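Local coordinates for protein beta-N-acetylglucosaminidase Nag2 (Vibrio harveyi, PDB 6EZS) that probably releases terminal non-reducing N-acetyl-D-hexosamine residues from N-acetyl-beta-D-hexosaminides by hydrolysis, as a family 20 glycoside hydrolase, at residues A[199-204]-A[219-224]; A[208-213]-A[258-263]; A[38-43]-A[99-104]; A[45-50]-A[83-88]. All coordinates share one frame; numbering follows the deposited sequence.

Contact 1 of 4, residues A[199-204]-A[219-224]; sequences IFKSNP and SIKIEA
F200 and I222 sit side by side on the helix-facing side of a parallel strand pair in domain 2 of this family 20 enzyme, the alpha/beta domain that accompanies the catalytic barrel. This is the tight half. CE2 of F200 comes to 3.8 Å from CD1 of I222, and CG2 of I222 lies beside CD2 and CE2 of the same ring, the approach being oblique. Both leave the same face of the sheet, and their matching first torsions, CG or CG1 anti to the carbonyl carbon (chi1 -73° and -71°), keep them alongside each other; C234 of helix 227-240 meets F200, and F230 and A233 meet I222.

The backbones of 199-202 and 219-224 pair in parallel. I222 uses both its polar backbone atoms: its N reaches I199 O at 2.8 Å, and its O takes the N-H of K201 at 2.8 Å. The bond from A224 N to K201 O is weak, but N203 N then donates to A224 O at 2.8 Å, from above the carbonyl plane.

The other face, with I199, K201, K221 and E223, is the looser and more solvent-exposed one. The extended chain of K201 runs alongside E223, but the salt bridge is long, NZ to OE1 3.7 Å, and much of the touching is done by CD of K201. N203 has its OD1 bonded to T205 OG1, which probably fixes the turn of its amide. Its ND2 then donates to E223 OE2 at 3.2 Å, with the oxygen lying in the amide plane of N203 while ND2 stands 49° out of the carboxylate plane.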
loop_
_atom_site.group_PDB
_atom_site.type_symbol
_atom_site.label_atom_id
_atom_site.label_comp_id
_atom_site.label_asym_id
_atom_site.label_seq_id
_atom_site.Cartn_x
_atom_site.Cartn_y
_atom_site.Cartn_z
ATOM N N ILE A 199 -30.563 -18.196 -9.334
ATOM C CA ILE A 199 -31.456 -17.042 -9.520
ATOM C C ILE A 199 -30.972 -15.781 -8.803
ATOM O O ILE A 199 -30.617 -15.831 -7.625
ATOM C CB ILE A 199 -32.871 -17.407 -9.034
ATOM C CG1 ILE A 199 -33.517 -18.359 -10.031
ATOM C CG2 ILE A 199 -33.763 -16.183 -8.852
ATOM C CD1 ILE A 199 -34.641 -19.160 -9.418
ATOM N N PHE A 200 -30.995 -14.659 -9.528
ATOM C CA PHE A 200 -30.755 -13.320 -8.968
ATOM C C PHE A 200 -32.083 -12.544 -8.906
ATOM O O PHE A 200 -32.680 -12.251 -9.933
ATOM C CB PHE A 200 -29.741 -12.541 -9.814
ATOM C CG PHE A 200 -28.317 -13.023 -9.680
ATOM C CD1 PHE A 200 -27.812 -14.005 -10.528
ATOM C CD2 PHE A 200 -27.468 -12.469 -8.735
ATOM C CE1 PHE A 200 -26.494 -14.437 -10.422
ATOM C CE2 PHE A 200 -26.153 -12.898 -8.614
ATOM C CZ PHE A 200 -25.664 -13.887 -9.462
ATOM N N LYS A 201 -32.521 -12.212 -7.696
ATOM C CA LYS A 201 -33.816 -11.583 -7.450
ATOM C C LYS A 201 -33.634 -10.277 -6.686
ATOM O O LYS A 201 -32.796 -10.174 -5.803
ATOM C CB LYS A 201 -34.690 -12.530 -6.631
ATOM C CG LYS A 201 -36.131 -12.076 -6.434
ATOM C CD LYS A 201 -36.751 -12.725 -5.206
ATOM C CE LYS A 201 -38.088 -12.091 -4.863
ATOM N NZ LYS A 201 -38.825 -12.928 -3.876
ATOM N N SER A 202 -34.453 -9.291 -7.017
ATOM C CA SER A 202 -34.413 -7.984 -6.370
ATOM C C SER A 202 -35.181 -7.992 -5.037
ATOM O O SER A 202 -36.241 -8.593 -4.935
ATOM C CB SER A 202 -34.982 -6.925 -7.318
ATOM O OG SER A 202 -35.406 -5.778 -6.620
ATOM N N ASN A 203 -34.618 -7.336 -4.025
ATOM C CA ASN A 203 -35.283 -7.112 -2.741
ATOM C C ASN A 203 -34.945 -5.703 -2.243
ATOM O O ASN A 203 -33.873 -5.492 -1.672
ATOM C CB ASN A 203 -34.868 -8.158 -1.709
ATOM C CG ASN A 203 -35.666 -8.058 -0.419
ATOM O OD1 ASN A 203 -36.132 -6.990 -0.040
ATOM N ND2 ASN A 203 -35.815 -9.178 0.266
ATOM N N PRO A 204 -35.864 -4.733 -2.459
ATOM C CA PRO A 204 -35.666 -3.326 -2.039
ATOM C C PRO A 204 -35.525 -3.073 -0.527
ATOM O O PRO A 204 -34.947 -2.061 -0.149
ATOM C CB PRO A 204 -36.909 -2.608 -2.579
ATOM C CG PRO A 204 -37.448 -3.494 -3.642
ATOM C CD PRO A 204 -37.079 -4.895 -3.286
ATOM N N SER A 219 -31.716 -25.569 -6.176
ATOM C CA SER A 219 -31.598 -24.172 -6.584
ATOM C C SER A 219 -30.787 -23.327 -5.606
ATOM O O SER A 219 -30.659 -23.653 -4.427
ATOM C CB SER A 219 -32.989 -23.531 -6.775
ATOM O OG SER A 219 -33.676 -23.342 -5.545
ATOM N N ILE A 220 -30.255 -22.230 -6.131
ATOM C CA ILE A 220 -29.645 -21.164 -5.337
ATOM C C ILE A 220 -30.397 -19.876 -5.651
ATOM O O ILE A 220 -30.507 -19.493 -6.819
ATOM C CB ILE A 220 -28.147 -20.977 -5.677
ATOM C CG1 ILE A 220 -27.338 -22.175 -5.182
ATOM C CG2 ILE A 220 -27.595 -19.696 -5.052
ATOM C CD1 ILE A 220 -25.941 -22.274 -5.766
ATOM N N LYS A 221 -30.886 -19.198 -4.616
ATOM C CA LYS A 221 -31.480 -17.872 -4.779
ATOM C C LYS A 221 -30.645 -16.772 -4.095
ATOM O O LYS A 221 -30.364 -16.847 -2.900
ATOM C CB LYS A 221 -32.920 -17.848 -4.268
ATOM C CG LYS A 221 -33.640 -16.538 -4.589
ATOM C CD LYS A 221 -35.150 -16.650 -4.473
ATOM C CE LYS A 221 -35.613 -16.709 -3.026
ATOM N NZ LYS A 221 -37.020 -17.193 -2.925
ATOM N N ILE A 222 -30.263 -15.759 -4.868
ATOM C CA ILE A 222 -29.564 -14.590 -4.348
ATOM C C ILE A 222 -30.485 -13.388 -4.407
ATOM O O ILE A 222 -30.975 -13.048 -5.472
ATOM C CB ILE A 222 -28.279 -14.290 -5.146
ATOM C CG1 ILE A 222 -27.223 -15.358 -4.846
ATOM C CG2 ILE A 222 -27.713 -12.922 -4.776
ATOM C CD1 ILE A 222 -26.164 -15.513 -5.901
ATOM N N GLU A 223 -30.671 -12.733 -3.266
ATOM C CA GLU A 223 -31.469 -11.519 -3.167
ATOM C C GLU A 223 -30.608 -10.339 -2.720
ATOM O O GLU A 223 -29.771 -10.481 -1.839
ATOM C CB GLU A 223 -32.607 -11.700 -2.165
ATOM C CG GLU A 223 -33.638 -12.775 -2.503
ATOM C CD GLU A 223 -34.815 -12.787 -1.528
ATOM O OE1 GLU A 223 -35.843 -13.445 -1.830
ATOM O OE2 GLU A 223 -34.737 -12.126 -0.464
ATOM N N ALA A 224 -30.826 -9.177 -3.324
ATOM C CA ALA A 224 -30.172 -7.936 -2.903
ATOM C C ALA A 224 -30.991 -6.768 -3.392
ATOM O O ALA A 224 -31.831 -6.941 -4.268
ATOM C CB ALA A 224 -28.750 -7.862 -3.444
#

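Contact 2 of 4, residues A[208-213]-A[258-263]; sequences EGAYKL and IDSPRF
The ring of Y211 carries CB of D259 over one face, 3.7 Å from the ring centroid and displaced toward the rim on the hydroxyl side, while the D259 carboxylate stands steeply to the ring, the two planes 77° apart. Around the same ring pack H232 and A233 of helix 227-240 and W608 of the catalytic domain. The setting is an antiparallel strand pair in the sheet of domain 2, at the point where strand 249-259 gives way to the catalytic barrel.

Y211 and D259 form the hydrogen-bonded pair of this short pairing: Y211 N donates to D259 O and D259 N to Y211 O, both at 3.1 Å. CG of Y211 is set between the backbone N and the carbonyl carbon (chi1 68°), which lays the ring alongside D259, both side chains heading the same way. Its hydroxyl approaches OD2 at 2.6 Å, a bond of weak geometry; the stronger partner of OH is T236 OG1. OD1, the other carboxylate oxygen, accepts from N147 N and W608 NE1, so D259 ties the sheet to the backbone at N147 and to helix 599-608 of the catalytic domain.

On the opposite face of the sheet, K212 and I258 lie side by side as the neighbouring non-hydrogen-bonded pair, touching through CG and CG1. Toward the N-terminal end of 208-213 the chain is no longer strand. G209, with a phi of 85°, lets the backbone turn close over P261, and P261 CG comes to 3.7 Å from E208 O.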
loop_
_atom_site.group_PDB
_atom_site.type_symbol
_atom_site.label_atom_id
_atom_site.label_comp_id
_atom_site.label_asym_id
_atom_site.label_seq_id
_atom_site.Cartn_x
_atom_site.Cartn_y
_atom_site.Cartn_z
ATOM N N GLU A 208 -27.855 -1.011 1.423
ATOM C CA GLU A 208 -26.667 -1.011 0.575
ATOM C C GLU A 208 -25.634 -2.046 1.028
ATOM O O GLU A 208 -25.194 -2.042 2.179
ATOM C CB GLU A 208 -26.027 0.384 0.565
ATOM C CG GLU A 208 -24.840 0.537 -0.379
ATOM C CD GLU A 208 -25.225 0.587 -1.849
ATOM O OE1 GLU A 208 -26.274 1.182 -2.181
ATOM O OE2 GLU A 208 -24.456 0.050 -2.684
ATOM N N GLY A 209 -25.274 -2.931 0.102
ATOM C CA GLY A 209 -24.278 -3.963 0.327
ATOM C C GLY A 209 -24.797 -5.226 0.975
ATOM O O GLY A 209 -24.080 -6.228 1.034
ATOM N N ALA A 210 -26.029 -5.191 1.469
ATOM C CA ALA A 210 -26.634 -6.347 2.103
ATOM C C ALA A 210 -27.178 -7.303 1.053
ATOM O O ALA A 210 -27.593 -6.903 -0.039
ATOM C CB ALA A 210 -27.743 -5.910 3.040
ATOM N N TYR A 211 -27.187 -8.574 1.404
ATOM C CA TYR A 211 -27.697 -9.596 0.529
ATOM C C TYR A 211 -28.276 -10.745 1.346
ATOM O O TYR A 211 -28.005 -10.883 2.533
ATOM C CB TYR A 211 -26.587 -10.102 -0.411
ATOM C CG TYR A 211 -25.486 -10.871 0.294
ATOM C CD1 TYR A 211 -25.596 -12.248 0.509
ATOM C CD2 TYR A 211 -24.352 -10.226 0.763
ATOM C CE1 TYR A 211 -24.606 -12.952 1.173
ATOM C CE2 TYR A 211 -23.357 -10.925 1.413
ATOM C CZ TYR A 211 -23.482 -12.288 1.619
ATOM O OH TYR A 211 -22.492 -12.985 2.280
ATOM N N LYS A 212 -29.084 -11.554 0.676
ATOM C CA LYS A 212 -29.541 -12.823 1.176
ATOM C C LYS A 212 -29.078 -13.834 0.151
ATOM O O LYS A 212 -29.092 -13.567 -1.050
ATOM C CB LYS A 212 -31.055 -12.863 1.272
ATOM C CG LYS A 212 -31.663 -12.252 2.518
ATOM C CD LYS A 212 -33.151 -12.599 2.577
ATOM C CE LYS A 212 -34.046 -11.453 3.046
ATOM N NZ LYS A 212 -34.505 -11.613 4.461
ATOM N N LEU A 213 -28.653 -14.990 0.633
ATOM C CA LEU A 213 -28.189 -16.077 -0.214
ATOM C C LEU A 213 -28.689 -17.374 0.404
ATOM O O LEU A 213 -28.267 -17.761 1.488
ATOM C CB LEU A 213 -26.659 -16.045 -0.329
ATOM C CG LEU A 213 -25.888 -17.224 -0.943
ATOM C CD1 LEU A 213 -26.558 -17.821 -2.167
ATOM C CD2 LEU A 213 -24.477 -16.783 -1.303
ATOM N N ILE A 258 -27.890 -14.397 5.626
ATOM C CA ILE A 258 -28.343 -13.007 5.616
ATOM C C ILE A 258 -27.169 -12.174 6.116
ATOM O O ILE A 258 -26.642 -12.436 7.206
ATOM C CB ILE A 258 -29.567 -12.788 6.524
ATOM C CG1 ILE A 258 -30.677 -13.809 6.188
ATOM C CG2 ILE A 258 -30.065 -11.342 6.396
ATOM C CD1 ILE A 258 -31.803 -13.881 7.204
ATOM N N ASP A 259 -26.756 -11.171 5.341
ATOM C CA ASP A 259 -25.453 -10.561 5.550
ATOM C C ASP A 259 -25.469 -9.090 5.205
ATOM O O ASP A 259 -26.169 -8.674 4.300
ATOM C CB ASP A 259 -24.425 -11.294 4.686
ATOM C CG ASP A 259 -23.000 -11.220 5.226
ATOM O OD1 ASP A 259 -22.766 -10.762 6.363
ATOM O OD2 ASP A 259 -22.096 -11.635 4.482
ATOM N N SER A 260 -24.675 -8.309 5.936
ATOM C CA SER A 260 -24.663 -6.856 5.795
ATOM C C SER A 260 -23.296 -6.333 6.241
ATOM O O SER A 260 -22.740 -6.855 7.198
ATOM C CB SER A 260 -25.780 -6.233 6.650
ATOM O OG SER A 260 -25.728 -4.815 6.620
ATOM N N PRO A 261 -22.758 -5.309 5.556
ATOM C CA PRO A 261 -21.432 -4.779 5.899
ATOM C C PRO A 261 -21.416 -3.940 7.177
ATOM O O PRO A 261 -22.232 -3.029 7.335
ATOM C CB PRO A 261 -21.081 -3.881 4.700
ATOM C CG PRO A 261 -22.398 -3.491 4.114
ATOM C CD PRO A 261 -23.344 -4.629 4.384
ATOM N N ARG A 262 -20.459 -4.205 8.058
ATOM C CA ARG A 262 -20.334 -3.396 9.272
ATOM C C ARG A 262 -20.035 -1.929 8.976
ATOM O O ARG A 262 -20.689 -1.062 9.549
ATOM C CB ARG A 262 -19.293 -3.945 10.232
ATOM C CG ARG A 262 -19.211 -3.110 11.485
ATOM C CD ARG A 262 -18.213 -3.648 12.475
ATOM N NE ARG A 262 -18.228 -2.780 13.653
ATOM C CZ ARG A 262 -17.299 -2.741 14.605
ATOM N NH1 ARG A 262 -16.218 -3.531 14.559
ATOM N NH2 ARG A 262 -17.459 -1.883 15.608
ATOM N N PHE A 263 -19.051 -1.669 8.109
ATOM C CA PHE A 263 -18.649 -0.295 7.750
ATOM C C PHE A 263 -18.875 -0.000 6.271
ATOM O O PHE A 263 -18.758 -0.892 5.433
ATOM C CB PHE A 263 -17.185 -0.055 8.082
ATOM C CG PHE A 263 -16.871 -0.087 9.554
ATOM C CD1 PHE A 263 -17.173 0.999 10.367
ATOM C CD2 PHE A 263 -16.221 -1.184 10.122
ATOM C CE1 PHE A 263 -16.861 0.988 11.719
ATOM C CE2 PHE A 263 -15.906 -1.198 11.474
ATOM C CZ PHE A 263 -16.225 -0.109 12.273
#

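Contact 3 of 4, residues A[38-43]-A[99-104]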
loop_
_atom_site.group_PDB
_atom_site.type_symbol
_atom_site.label_atom_id
_atom_site.label_comp_id
_atom_site.label_asym_id
_atom_site.label_seq_id
_atom_site.Cartn_x
_atom_site.Cartn_y
_atom_site.Cartn_z
ATOM N N GLY A 38 34.690 3.660 -5.729
ATOM C CA GLY A 38 33.689 4.177 -4.801
ATOM C C GLY A 38 32.562 3.190 -4.638
ATOM O O GLY A 38 32.206 2.524 -5.593
ATOM N N LEU A 39 32.010 3.110 -3.427
ATOM C CA LEU A 39 30.912 2.176 -3.102
ATOM C C LEU A 39 29.584 2.911 -2.974
ATOM O O LEU A 39 29.518 3.948 -2.326
ATOM C CB LEU A 39 31.202 1.424 -1.790
ATOM C CG LEU A 39 30.189 0.339 -1.353
ATOM C CD1 LEU A 39 30.217 -0.888 -2.260
ATOM C CD2 LEU A 39 30.416 -0.093 0.086
ATOM N N THR A 40 28.535 2.377 -3.597
ATOM C CA THR A 40 27.152 2.789 -3.290
ATOM C C THR A 40 26.305 1.586 -2.821
ATOM O O THR A 40 26.581 0.441 -3.174
ATOM C CB THR A 40 26.456 3.550 -4.453
ATOM O OG1 THR A 40 25.977 2.634 -5.436
ATOM C CG2 THR A 40 27.408 4.512 -5.116
ATOM N N PHE A 41 25.291 1.872 -2.004
ATOM C CA PHE A 41 24.365 0.852 -1.486
ATOM C C PHE A 41 23.040 1.465 -1.040
ATOM O O PHE A 41 22.968 2.652 -0.763
ATOM C CB PHE A 41 24.991 0.096 -0.314
ATOM C CG PHE A 41 25.541 0.991 0.759
ATOM C CD1 PHE A 41 24.714 1.467 1.781
ATOM C CD2 PHE A 41 26.885 1.384 0.748
ATOM C CE1 PHE A 41 25.214 2.294 2.774
ATOM C CE2 PHE A 41 27.388 2.214 1.743
ATOM C CZ PHE A 41 26.551 2.663 2.759
ATOM N N ALA A 42 21.998 0.650 -0.978
ATOM C CA ALA A 42 20.690 1.084 -0.491
ATOM C C ALA A 42 20.592 0.783 0.996
ATOM O O ALA A 42 20.789 -0.351 1.402
ATOM C CB ALA A 42 19.582 0.384 -1.243
ATOM N N PHE A 43 20.315 1.811 1.801
ATOM C CA PHE A 43 20.176 1.676 3.256
ATOM C C PHE A 43 19.063 2.594 3.753
ATOM O O PHE A 43 19.103 3.804 3.505
ATOM C CB PHE A 43 21.500 2.021 3.962
ATOM C CG PHE A 43 21.567 1.580 5.409
ATOM C CD1 PHE A 43 21.377 0.252 5.754
ATOM C CD2 PHE A 43 21.863 2.491 6.432
ATOM C CE1 PHE A 43 21.464 -0.162 7.077
ATOM C CE2 PHE A 43 21.938 2.083 7.752
ATOM C CZ PHE A 43 21.744 0.754 8.069
ATOM N N GLU A 99 20.957 -3.718 -1.756
ATOM C CA GLU A 99 21.891 -3.882 -2.864
ATOM C C GLU A 99 23.098 -2.996 -2.669
ATOM O O GLU A 99 23.052 -2.016 -1.936
ATOM C CB GLU A 99 21.232 -3.507 -4.191
ATOM C CG GLU A 99 20.193 -4.491 -4.697
ATOM C CD GLU A 99 19.569 -4.048 -6.013
ATOM O OE1 GLU A 99 20.221 -3.264 -6.756
ATOM O OE2 GLU A 99 18.423 -4.485 -6.311
ATOM N N ALA A 100 24.171 -3.353 -3.353
ATOM C CA ALA A 100 25.381 -2.550 -3.390
ATOM C C ALA A 100 26.044 -2.668 -4.751
ATOM O O ALA A 100 25.777 -3.599 -5.514
ATOM C CB ALA A 100 26.340 -2.980 -2.299
ATOM N N MET A 101 26.901 -1.702 -5.053
ATOM C CA MET A 101 27.662 -1.706 -6.289
ATOM C C MET A 101 28.863 -0.797 -6.178
ATOM O O MET A 101 28.985 -0.038 -5.224
ATOM C CB MET A 101 26.782 -1.300 -7.465
ATOM C CG MET A 101 26.532 0.178 -7.613
ATOM S SD MET A 101 25.138 0.429 -8.718
ATOM C CE MET A 101 25.838 -0.178 -10.261
ATOM N N ILE A 102 29.750 -0.881 -7.161
ATOM C CA ILE A 102 30.954 -0.033 -7.170
ATOM C C ILE A 102 31.147 0.706 -8.485
ATOM O O ILE A 102 30.631 0.305 -9.519
ATOM C CB ILE A 102 32.254 -0.798 -6.814
ATOM C CG1 ILE A 102 32.367 -2.091 -7.616
ATOM C CG2 ILE A 102 32.317 -1.071 -5.320
ATOM C CD1 ILE A 102 33.787 -2.598 -7.706
ATOM N N ASP A 103 31.877 1.811 -8.388
ATOM C CA ASP A 103 32.327 2.605 -9.513
ATOM C C ASP A 103 33.834 2.683 -9.400
ATOM O O ASP A 103 34.357 2.821 -8.301
ATOM C CB ASP A 103 31.713 4.006 -9.455
ATOM C CG ASP A 103 30.275 4.038 -9.962
ATOM O OD1 ASP A 103 30.011 3.479 -11.050
ATOM O OD2 ASP A 103 29.399 4.637 -9.292
ATOM N N PHE A 104 34.521 2.571 -10.537
ATOM C CA PHE A 104 35.998 2.603 -10.602
ATOM C C PHE A 104 36.459 2.966 -12.011
ATOM O O PHE A 104 35.649 3.069 -12.934
ATOM C CB PHE A 104 36.624 1.271 -10.128
ATOM C CG PHE A 104 36.110 0.042 -10.843
ATOM C CD1 PHE A 104 34.812 -0.421 -10.630
ATOM C CD2 PHE A 104 36.941 -0.693 -11.688
ATOM C CE1 PHE A 104 34.345 -1.562 -11.271
ATOM C CE2 PHE A 104 36.477 -1.837 -12.325
ATOM C CZ PHE A 104 35.176 -2.271 -12.119
HETATM O O HOH W 1 29.666 3.335 -6.924
#
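T40 and G38 have the most surface buried here, and both stand at hydrogen-bonded positions of the antiparallel pairing between strands 38-42 and 100-104. T40 faces M101. Its N donates to M101 O and its O receives M101 N, each at 2.9 Å, both donors tilted about 22° from the carbonyl plane they meet. The side chains run alongside one another on the same face: OG1 of T40, set between its own backbone N and carbonyl carbon at chi1 80°, touches CG of M101 at 3.3 Å. The rest of the methionine leads away, toward I326 and S338.

G38 is paired with D103. G38 N meets D103 O at 2.7 Å, and G38 O takes D103 N at 2.9 Å, both donors lying in the carbonyl plane. A water gives one hydrogen to G38 O and another to D103 OD2, joining backbone and carboxylate at the start of strand 38-42.

E99 closes the other end, its O accepting from A42 N, while its carboxylate turns off to the backbone N atoms of H336 and L337 in a loop of the catalytic domain. On the reverse face L39 crosses I102, CD1 lying 3.7 Å from CG2, and V115 and Y6 pack onto I102. Strand 38-42 lies between 63-67 and 100-106, and 100-106 between 38-42 and 109-117, so the contact joins two inner strands of the N-terminal beta-sheet domain, consistent with the beta-sandwich of chitobiase relatives.

Contact 4 of 4, residues A[45-50]-A[83-88]; sequences RYILPD and FSIGSN
I47 lies across the ring of F83, the two side chains crossing at about a right angle. Its CG1 stands anti to the carbonyl carbon (chi1 -61°) and the chain goes on extended, which carries CD1 over the ring face, 4.0 Å from the centroid and only 16° off its normal. The other branch, CG2, meets CD1 of the same ring at 3.5 Å. In the ring plane, CG2 of I85 comes up at the edge of F83, and this methyl also rests 3.4 Å from Y46 O.

L48 turns its side chain onto the backbone of 84-86, CD1 lying near S84 CB, while its N donates to S84 O at 2.9 Å in a nearly straight bond.

These contacts lay the loop after strand 38-42 over the end of strand 78-85, an outermost strand of the N-terminal beta-sheet domain; F22 of strand 19-28 packs on F83.

R45 bends at chi2 (-65°), bringing its guanidinium round to S87. NH1 offers OG a weak bond, 3.0 Å, with OG near the guanidinium plane at its edge, whereas NH2 makes the salt bridge with D95. S87 OG, anti to its own backbone N, gives its hydrogen to a lone pair of N88 O and so acts as acceptor toward NH1. A water donates to Y46 O and accepts from G86 N, 2.7 Å from each, and bridges the two backbones.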
loop_
_atom_site.group_PDB
_atom_site.type_symbol
_atom_site.label_atom_id
_atom_site.label_comp_id
_atom_site.label_asym_id
_atom_site.label_seq_id
_atom_site.Cartn_x
_atom_site.Cartn_y
_atom_site.Cartn_z
ATOM N N ARG A 45 18.079 3.670 6.804
ATOM C CA ARG A 45 18.218 4.425 8.052
ATOM C C ARG A 45 19.173 5.561 7.828
ATOM O O ARG A 45 20.051 5.474 6.973
ATOM C CB ARG A 45 18.757 3.559 9.198
ATOM C CG ARG A 45 18.043 2.235 9.428
ATOM C CD ARG A 45 16.595 2.398 9.870
ATOM N NE ARG A 45 16.035 1.088 10.202
ATOM C CZ ARG A 45 15.937 0.553 11.422
ATOM N NH1 ARG A 45 16.320 1.220 12.518
ATOM N NH2 ARG A 45 15.416 -0.676 11.554
ATOM N N TYR A 46 18.995 6.628 8.604
ATOM C CA TYR A 46 19.841 7.805 8.496
ATOM C C TYR A 46 21.179 7.519 9.195
ATOM O O TYR A 46 21.220 7.217 10.402
ATOM C CB TYR A 46 19.146 9.018 9.104
ATOM C CG TYR A 46 19.970 10.277 9.133
ATOM C CD1 TYR A 46 20.395 10.878 7.955
ATOM C CD2 TYR A 46 20.321 10.879 10.340
ATOM C CE1 TYR A 46 21.146 12.047 7.977
ATOM C CE2 TYR A 46 21.078 12.042 10.374
ATOM C CZ TYR A 46 21.484 12.628 9.189
ATOM O OH TYR A 46 22.246 13.781 9.199
ATOM N N ILE A 47 22.260 7.579 8.422
ATOM C CA ILE A 47 23.605 7.371 8.949
ATOM C C ILE A 47 24.135 8.691 9.487
ATOM O O ILE A 47 24.094 9.708 8.798
ATOM C CB ILE A 47 24.560 6.805 7.872
ATOM C CG1 ILE A 47 24.040 5.436 7.397
ATOM C CG2 ILE A 47 25.974 6.685 8.435
ATOM C CD1 ILE A 47 24.816 4.785 6.287
ATOM N N LEU A 48 24.655 8.669 10.703
ATOM C CA LEU A 48 25.151 9.885 11.321
ATOM C C LEU A 48 26.426 10.375 10.580
ATOM O O LEU A 48 27.424 9.647 10.533
ATOM C CB LEU A 48 25.394 9.636 12.800
ATOM C CG LEU A 48 24.149 9.261 13.618
ATOM C CD1 LEU A 48 24.537 8.701 14.978
ATOM C CD2 LEU A 48 23.214 10.440 13.823
ATOM N N PRO A 49 26.394 11.591 9.974
ATOM C CA PRO A 49 27.505 11.973 9.073
ATOM C C PRO A 49 28.905 12.126 9.691
ATOM O O PRO A 49 29.899 11.944 8.978
ATOM C CB PRO A 49 27.045 13.315 8.479
ATOM C CG PRO A 49 25.571 13.322 8.647
ATOM C CD PRO A 49 25.300 12.581 9.918
ATOM N N ASP A 50 28.973 12.476 10.976
ATOM C CA ASP A 50 30.247 12.599 11.672
ATOM C C ASP A 50 30.660 11.271 12.276
ATOM O O ASP A 50 31.756 11.187 12.833
ATOM C CB ASP A 50 30.198 13.654 12.791
ATOM C CG ASP A 50 29.724 15.026 12.309
ATOM O OD1 ASP A 50 29.972 15.389 11.132
ATOM O OD2 ASP A 50 29.095 15.747 13.121
ATOM N N PHE A 83 30.255 3.165 10.847
ATOM C CA PHE A 83 29.258 4.223 10.943
ATOM C C PHE A 83 28.285 3.869 12.057
ATOM O O PHE A 83 28.237 2.726 12.556
ATOM C CB PHE A 83 28.517 4.477 9.604
ATOM C CG PHE A 83 27.584 3.366 9.176
ATOM C CD1 PHE A 83 26.261 3.345 9.594
ATOM C CD2 PHE A 83 28.022 2.349 8.329
ATOM C CE1 PHE A 83 25.399 2.320 9.204
ATOM C CE2 PHE A 83 27.164 1.323 7.931
ATOM C CZ PHE A 83 25.859 1.303 8.377
ATOM N N SER A 84 27.506 4.876 12.425
ATOM C CA SER A 84 26.469 4.735 13.431
ATOM C C SER A 84 25.137 5.308 12.947
ATOM O O SER A 84 25.044 6.034 11.959
ATOM C CB SER A 84 26.906 5.420 14.730
ATOM O OG SER A 84 28.177 4.944 15.149
ATOM N N ILE A 85 24.106 4.952 13.686
ATOM C CA ILE A 85 22.749 5.417 13.466
ATOM C C ILE A 85 22.107 5.572 14.835
ATOM O O ILE A 85 22.547 4.963 15.814
ATOM C CB ILE A 85 21.908 4.421 12.612
ATOM C CG1 ILE A 85 21.735 3.080 13.319
ATOM C CG2 ILE A 85 22.545 4.209 11.239
ATOM C CD1 ILE A 85 20.877 2.088 12.573
ATOM N N GLY A 86 21.062 6.378 14.898
ATOM C CA GLY A 86 20.285 6.520 16.135
ATOM C C GLY A 86 19.143 5.559 16.077
ATOM O O GLY A 86 18.134 5.872 15.469
ATOM N N SER A 87 19.322 4.375 16.657
ATOM C CA SER A 87 18.318 3.299 16.613
ATOM C C SER A 87 18.585 2.220 17.653
ATOM O O SER A 87 19.748 1.856 17.943
ATOM C CB SER A 87 18.296 2.616 15.234
ATOM O OG SER A 87 17.617 1.354 15.242
ATOM N N ASN A 88 17.484 1.692 18.188
ATOM C CA ASN A 88 17.517 0.470 18.971
ATOM C C ASN A 88 17.849 -0.716 18.070
ATOM O O ASN A 88 17.927 -0.550 16.860
ATOM C CB ASN A 88 16.188 0.291 19.706
ATOM C CG ASN A 88 16.076 1.207 20.920
ATOM O OD1 ASN A 88 17.085 1.723 21.458
ATOM N ND2 ASN A 88 14.852 1.398 21.371
HETATM O O HOH W 2 20.165 7.728 12.792
#

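In the fold
The four contacts fall into two groups on opposite sides of the chain's centre. Contacts 1 and 2 belong to one sheet of domain 2, their centres 13 Å apart: strand 219-224 bonds on to strand 211-216, and L213 packs against I220 and I222. Contacts 3 and 4 share the N-terminal sheet, centres 18 Å apart, with contact 4 nested in the chain loop that contact 3 closes and F43 touching F83 and I85. Between the groups lies the catalytic barrel. The N-terminal pair is the nearer to the sugar site: the side chain of R45 is about 11 Å from the bound N-acetylglucosamine and about 6 Å from that of W546, and the side chain of A42 about 10 Å from that of E584.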